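PDB 4MEE: diffuse adherence adhesin, which mediates attachment of Escherichia coli to human and other mammalian cells and promotes autoaggregation and biofilm formation; this chain holds its C-terminal transport unit. Local coordinates for residues N369-A374 with N401-T406; M166-R171 with H341-W346. One frame throughout, in Å; residues are numbered along the deposited sequence.

Overall arrangement
Both contacts involve the wall of the autotransporter beta-barrel in the outer membrane. Their centres lie about 11 Å apart. Contact 1 pairs two wall strands, 370-383 and 397-405. Contact 2 sets the loop after helix 149-162 against wall strand 333-355. Strands 333-355 and 370-383 are neighbours, so the two contacts share one patch of the wall. K373 N lies 2.7 Å from Q343 O, a probable hydrogen bond that joins the two contacts. Both segments of contact 2 come earlier in the chain than those of contact 1. Together they show a wall built strand by strand from neighbours in sequence, and a segment from before the first strand lodged against its inner side.

Contact 1 (N369-A374 with N401-T406); sequences NIQTKA and NWIHNT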
loop_
_atom_site.group_PDB
_atom_site.type_symbol
_atom_site.label_atom_id
_atom_site.label_comp_id
_atom_site.label_asym_id
_atom_site.label_seq_id
_atom_site.Cartn_x
_atom_site.Cartn_y
_atom_site.Cartn_z
ATOM N N ASN A 369 1.604 -11.249 8.535
ATOM C CA ASN A 369 2.697 -10.272 8.598
ATOM C C ASN A 369 2.254 -8.941 9.199
ATOM O O ASN A 369 1.145 -8.480 8.941
ATOM C CB ASN A 369 3.273 -10.045 7.194
ATOM C CG ASN A 369 4.239 -8.873 7.129
ATOM O OD1 ASN A 369 5.297 -8.883 7.761
ATOM N ND2 ASN A 369 3.883 -7.859 6.349
ATOM N N ILE A 370 3.121 -8.338 10.008
ATOM C CA ILE A 370 2.875 -6.996 10.530
ATOM C C ILE A 370 3.889 -6.013 9.942
ATOM O O ILE A 370 5.084 -6.061 10.259
ATOM C CB ILE A 370 2.875 -6.950 12.079
ATOM C CG1 ILE A 370 1.697 -7.755 12.640
ATOM C CG2 ILE A 370 2.798 -5.512 12.579
ATOM C CD1 ILE A 370 1.805 -8.073 14.117
ATOM N N GLN A 371 3.399 -5.141 9.064
ATOM C CA GLN A 371 4.220 -4.088 8.477
ATOM C C GLN A 371 4.195 -2.843 9.358
ATOM O O GLN A 371 3.128 -2.321 9.680
ATOM C CB GLN A 371 3.753 -3.755 7.055
ATOM C CG GLN A 371 4.627 -2.733 6.342
ATOM C CD GLN A 371 4.377 -2.675 4.850
ATOM O OE1 GLN A 371 3.806 -1.713 4.349
ATOM N NE2 GLN A 371 4.815 -3.703 4.131
ATOM N N THR A 372 5.377 -2.379 9.748
ATOM C CA THR A 372 5.499 -1.180 10.564
ATOM C C THR A 372 6.230 -0.088 9.789
ATOM O O THR A 372 7.307 -0.314 9.228
ATOM C CB THR A 372 6.222 -1.457 11.900
ATOM O OG1 THR A 372 5.887 -2.769 12.368
ATOM C CG2 THR A 372 5.820 -0.431 12.955
ATOM N N LYS A 373 5.617 1.090 9.753
ATOM C CA LYS A 373 6.205 2.259 9.119
ATOM C C LYS A 373 6.482 3.327 10.166
ATOM O O LYS A 373 5.597 3.696 10.936
ATOM C CB LYS A 373 5.281 2.807 8.027
ATOM C CG LYS A 373 5.183 1.929 6.789
ATOM C CD LYS A 373 4.429 2.631 5.671
ATOM C CE LYS A 373 4.495 1.835 4.378
ATOM N NZ LYS A 373 3.909 2.573 3.225
ATOM N N ALA A 374 7.725 3.795 10.204
ATOM C CA ALA A 374 8.126 4.889 11.080
ATOM C C ALA A 374 8.831 5.937 10.239
ATOM O O ALA A 374 9.731 5.614 9.465
ATOM C CB ALA A 374 9.044 4.382 12.180
ATOM N N ASN A 401 10.420 7.175 5.128
ATOM C CA ASN A 401 9.945 6.142 6.048
ATOM C C ASN A 401 10.855 4.920 6.139
ATOM O O ASN A 401 11.584 4.595 5.199
ATOM C CB ASN A 401 8.536 5.680 5.658
ATOM C CG ASN A 401 7.466 6.706 5.977
ATOM O OD1 ASN A 401 7.428 7.269 7.070
ATOM N ND2 ASN A 401 6.570 6.933 5.025
ATOM N N TRP A 402 10.797 4.253 7.287
ATOM C CA TRP A 402 11.444 2.963 7.475
ATOM C C TRP A 402 10.381 1.870 7.575
ATOM O O TRP A 402 9.520 1.895 8.456
ATOM C CB TRP A 402 12.358 2.985 8.707
ATOM C CG TRP A 402 12.836 1.631 9.165
ATOM C CD1 TRP A 402 13.345 0.628 8.388
ATOM C CD2 TRP A 402 12.867 1.146 10.515
ATOM N NE1 TRP A 402 13.676 -0.454 9.166
ATOM C CE2 TRP A 402 13.397 -0.164 10.475
ATOM C CE3 TRP A 402 12.494 1.689 11.752
ATOM C CZ2 TRP A 402 13.564 -0.940 11.627
ATOM C CZ3 TRP A 402 12.661 0.916 12.898
ATOM C CH2 TRP A 402 13.192 -0.385 12.826
ATOM N N ILE A 403 10.440 0.921 6.651
ATOM C CA ILE A 403 9.485 -0.171 6.628
ATOM C C ILE A 403 10.121 -1.408 7.225
ATOM O O ILE A 403 11.212 -1.811 6.825
ATOM C CB ILE A 403 9.018 -0.484 5.199
ATOM C CG1 ILE A 403 8.294 0.723 4.603
ATOM C CG2 ILE A 403 8.115 -1.710 5.189
ATOM C CD1 ILE A 403 8.300 0.743 3.093
ATOM N N HIS A 404 9.431 -1.998 8.189
ATOM C CA HIS A 404 9.860 -3.235 8.803
ATOM C C HIS A 404 8.740 -4.234 8.618
ATOM O O HIS A 404 7.580 -3.878 8.755
ATOM C CB HIS A 404 10.117 -3.013 10.288
ATOM C CG HIS A 404 10.484 -4.259 11.031
ATOM N ND1 HIS A 404 11.684 -4.909 10.840
ATOM C CD2 HIS A 404 9.816 -4.970 11.970
ATOM C CE1 HIS A 404 11.739 -5.968 11.629
ATOM N NE2 HIS A 404 10.617 -6.027 12.324
ATOM N N ASN A 405 9.079 -5.476 8.299
ATOM C CA ASN A 405 8.082 -6.534 8.232
ATOM C C ASN A 405 8.399 -7.650 9.198
ATOM O O ASN A 405 9.546 -8.092 9.287
ATOM C CB ASN A 405 7.991 -7.093 6.822
ATOM C CG ASN A 405 7.392 -6.109 5.852
ATOM O OD1 ASN A 405 6.195 -5.838 5.888
ATOM N ND2 ASN A 405 8.224 -5.564 4.977
ATOM N N THR A 406 7.376 -8.115 9.905
ATOM C CA THR A 406 7.528 -9.222 10.838
ATOM C C THR A 406 7.744 -10.563 10.132
ATOM O O THR A 406 8.530 -11.389 10.597
ATOM C CB THR A 406 6.344 -9.275 11.818
ATOM O OG1 THR A 406 6.355 -8.086 12.613
ATOM C CG2 THR A 406 6.459 -10.469 12.741
#
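Segments 369-374 and 401-406 lie on neighbouring strands of the autotransporter beta-barrel, and T372 and A374 of one pair with H404 and W402 of the other. These short strand segments run antiparallel, at 162°, with their axes 4.7 Å apart. T372 with H404 and A374 with W402 are hydrogen-bonded pairs. T372 N gives a nearly straight bond to H404 O (2.8 Å), and H404 N returns one to T372 O. Non-hydrogen-bonded pairs Q371 with N405 and K373 with I403 alternate with these.

The alternation sorts the side chains onto the two sides of the barrel wall. T372, A374, W402 and H404 are on the side turned out, which probably meets lipid. There A374 CB packs obliquely near W402 CE3 (4.4 Å), and H404 CB lies above one face of the same indole, offset toward its rim. Q371, K373, I403 and N405 point into the barrel.

On this inner side, N405 OD1 takes two amide donors. Q371 has CG anti to the backbone N (chi1 -176°), and its chain runs alongside N405. Q371 NE2 reaches N405 OD1 at 3.1 Å, in the carbonyl plane and on a lone pair. N369 ND2 also reaches N405 OD1 at 3.1 Å, but is tilted from that plane. N405 ND2 bonds to S423 O, so both ends of the amide are held. N369 OD1 accepts from H407 N.

Next along, I403 CG2 packs on Q371 CG (3.8 Å). K373 and I403 lie side by side, with K373 CE on I403 CG1 (4.0 Å). The extended lysine carries NZ on to salt bridges with D167 and E428. At the end of the pairing, T406 N bonds to I370 O (3.1 Å) from above the carbonyl plane.

Contact 2 (M166-R171 with H341-W346); sequences MDLNER and HLQAVW
L168 and Q343 pass alongside one another, pointing opposite ways, and the glutamine touches the loop along its whole length. Q343 CB packs on L168 CD2 (4.0 Å). Q343 CG is anti to the backbone N (chi1 -175°) and meets the other branch, L168 CD1. CD also lies near L168 CD1 (4.2 Å). The extended chain then brings the amide to the backbone of M166 and D167. There Q343 NE2 gives a weak, bent bond to M166 O (3.4 Å, 134°), and makes a second weak one to S314 OG. Q343 OE1 stands near D167 OD1, but both are acceptors and do not bond. The charge of D167 is met instead by K373, on the neighbouring strand.

L168 CD2 also reaches H341 CB (4.2 Å), oblique to the imidazole. H341 NE2 bonds to N401 OD1. From D167 to E170 the loop makes a type II beta turn, and L168, its second residue, points toward the strand. A segment following helix 149-162 and resting on inward side chains of the wall is characteristic of autotransporter beta-domains, in which that part of the chain occupies the barrel lumen.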
loop_
_atom_site.group_PDB
_atom_site.type_symbol
_atom_site.label_atom_id
_atom_site.label_comp_id
_atom_site.label_asym_id
_atom_site.label_seq_id
_atom_site.Cartn_x
_atom_site.Cartn_y
_atom_site.Cartn_z
ATOM N N MET A 166 -3.692 1.727 2.595
ATOM C CA MET A 166 -3.839 3.166 2.559
ATOM C C MET A 166 -2.911 3.795 3.580
ATOM O O MET A 166 -3.022 3.533 4.769
ATOM C CB MET A 166 -5.272 3.557 2.864
ATOM C CG MET A 166 -5.719 4.819 2.149
ATOM S SD MET A 166 -7.273 5.467 2.791
ATOM C CE MET A 166 -7.129 5.002 4.514
ATOM N N ASP A 167 -2.003 4.645 3.119
ATOM C CA ASP A 167 -1.031 5.253 4.005
ATOM C C ASP A 167 -1.651 6.368 4.792
ATOM O O ASP A 167 -2.749 6.806 4.492
ATOM C CB ASP A 167 0.134 5.798 3.205
ATOM C CG ASP A 167 1.213 4.768 2.982
ATOM O OD1 ASP A 167 1.327 3.832 3.801
ATOM O OD2 ASP A 167 1.956 4.892 1.988
ATOM N N LEU A 168 -0.931 6.823 5.798
ATOM C CA LEU A 168 -1.379 7.905 6.623
ATOM C C LEU A 168 -1.376 9.125 5.760
ATOM O O LEU A 168 -0.664 9.171 4.765
ATOM C CB LEU A 168 -0.378 8.121 7.734
ATOM C CG LEU A 168 -0.780 7.796 9.164
ATOM C CD1 LEU A 168 -1.689 6.590 9.204
ATOM C CD2 LEU A 168 0.488 7.495 9.925
ATOM N N ASN A 169 -2.205 10.087 6.140
ATOM C CA ASN A 169 -2.221 11.422 5.573
ATOM C C ASN A 169 -2.935 11.450 4.245
ATOM O O ASN A 169 -3.143 12.497 3.666
ATOM C CB ASN A 169 -0.812 12.005 5.440
ATOM C CG ASN A 169 -0.263 12.509 6.761
ATOM O OD1 ASN A 169 -0.892 13.314 7.445
ATOM N ND2 ASN A 169 0.921 12.041 7.122
ATOM N N GLU A 170 -3.332 10.292 3.755
ATOM C CA GLU A 170 -4.074 10.274 2.529
ATOM C C GLU A 170 -5.478 10.767 2.779
ATOM O O GLU A 170 -6.006 11.560 2.022
ATOM C CB GLU A 170 -4.098 8.879 1.948
ATOM C CG GLU A 170 -3.200 8.735 0.746
ATOM C CD GLU A 170 -3.693 9.556 -0.425
ATOM O OE1 GLU A 170 -4.345 10.595 -0.202
ATOM O OE2 GLU A 170 -3.426 9.158 -1.576
ATOM N N ARG A 171 -6.066 10.323 3.877
ATOM C CA ARG A 171 -7.435 10.667 4.182
ATOM C C ARG A 171 -7.557 11.988 4.894
ATOM O O ARG A 171 -7.842 12.023 6.083
ATOM C CB ARG A 171 -8.046 9.597 5.069
ATOM C CG ARG A 171 -8.852 8.560 4.330
ATOM C CD ARG A 171 -9.414 9.130 3.059
ATOM N NE ARG A 171 -8.618 8.712 1.922
ATOM C CZ ARG A 171 -8.439 9.467 0.854
ATOM N NH1 ARG A 171 -8.999 10.664 0.811
ATOM N NH2 ARG A 171 -7.701 9.038 -0.159
ATOM N N HIS A 341 5.818 10.377 12.486
ATOM C CA HIS A 341 4.667 9.472 12.542
ATOM C C HIS A 341 5.044 7.990 12.595
ATOM O O HIS A 341 6.151 7.604 12.215
ATOM C CB HIS A 341 3.717 9.737 11.367
ATOM C CG HIS A 341 4.358 9.583 10.024
ATOM N ND1 HIS A 341 4.724 10.662 9.247
ATOM C CD2 HIS A 341 4.707 8.480 9.323
ATOM C CE1 HIS A 341 5.267 10.228 8.124
ATOM N NE2 HIS A 341 5.273 8.908 8.146
ATOM N N LEU A 342 4.100 7.175 13.060
ATOM C CA LEU A 342 4.278 5.731 13.192
ATOM C C LEU A 342 2.994 5.023 12.758
ATOM O O LEU A 342 1.897 5.444 13.129
ATOM C CB LEU A 342 4.628 5.378 14.643
ATOM C CG LEU A 342 4.730 3.918 15.098
ATOM C CD1 LEU A 342 5.984 3.240 14.566
ATOM C CD2 LEU A 342 4.690 3.846 16.617
ATOM N N GLN A 343 3.139 3.955 11.976
ATOM C CA GLN A 343 2.002 3.208 11.429
ATOM C C GLN A 343 2.255 1.701 11.472
ATOM O O GLN A 343 3.361 1.246 11.180
ATOM C CB GLN A 343 1.719 3.653 9.987
ATOM C CG GLN A 343 0.479 3.028 9.355
ATOM C CD GLN A 343 0.380 3.252 7.854
ATOM O OE1 GLN A 343 1.335 3.682 7.207
ATOM N NE2 GLN A 343 -0.790 2.962 7.294
ATOM N N ALA A 344 1.222 0.939 11.833
ATOM C CA ALA A 344 1.285 -0.526 11.844
ATOM C C ALA A 344 0.111 -1.136 11.077
ATOM O O ALA A 344 -1.033 -0.706 11.237
ATOM C CB ALA A 344 1.325 -1.053 13.271
ATOM N N VAL A 345 0.408 -2.135 10.245
ATOM C CA VAL A 345 -0.604 -2.816 9.433
ATOM C C VAL A 345 -0.564 -4.333 9.658
ATOM O O VAL A 345 0.505 -4.943 9.628
ATOM C CB VAL A 345 -0.431 -2.520 7.919
ATOM C CG1 VAL A 345 -1.550 -3.162 7.110
ATOM C CG2 VAL A 345 -0.386 -1.022 7.649
ATOM N N TRP A 346 -1.735 -4.926 9.887
ATOM C CA TRP A 346 -1.876 -6.381 9.965
ATOM C C TRP A 346 -2.382 -6.938 8.637
ATOM O O TRP A 346 -3.505 -6.656 8.217
ATOM C CB TRP A 346 -2.803 -6.789 11.121
ATOM C CG TRP A 346 -3.326 -8.206 11.030
ATOM C CD1 TRP A 346 -2.586 -9.351 10.949
ATOM C CD2 TRP A 346 -4.700 -8.617 11.024
ATOM N NE1 TRP A 346 -3.412 -10.449 10.884
ATOM C CE2 TRP A 346 -4.714 -10.028 10.927
ATOM C CE3 TRP A 346 -5.921 -7.930 11.083
ATOM C CZ2 TRP A 346 -5.899 -10.767 10.894
ATOM C CZ3 TRP A 346 -7.100 -8.666 11.055
ATOM C CH2 TRP A 346 -7.078 -10.072 10.963
#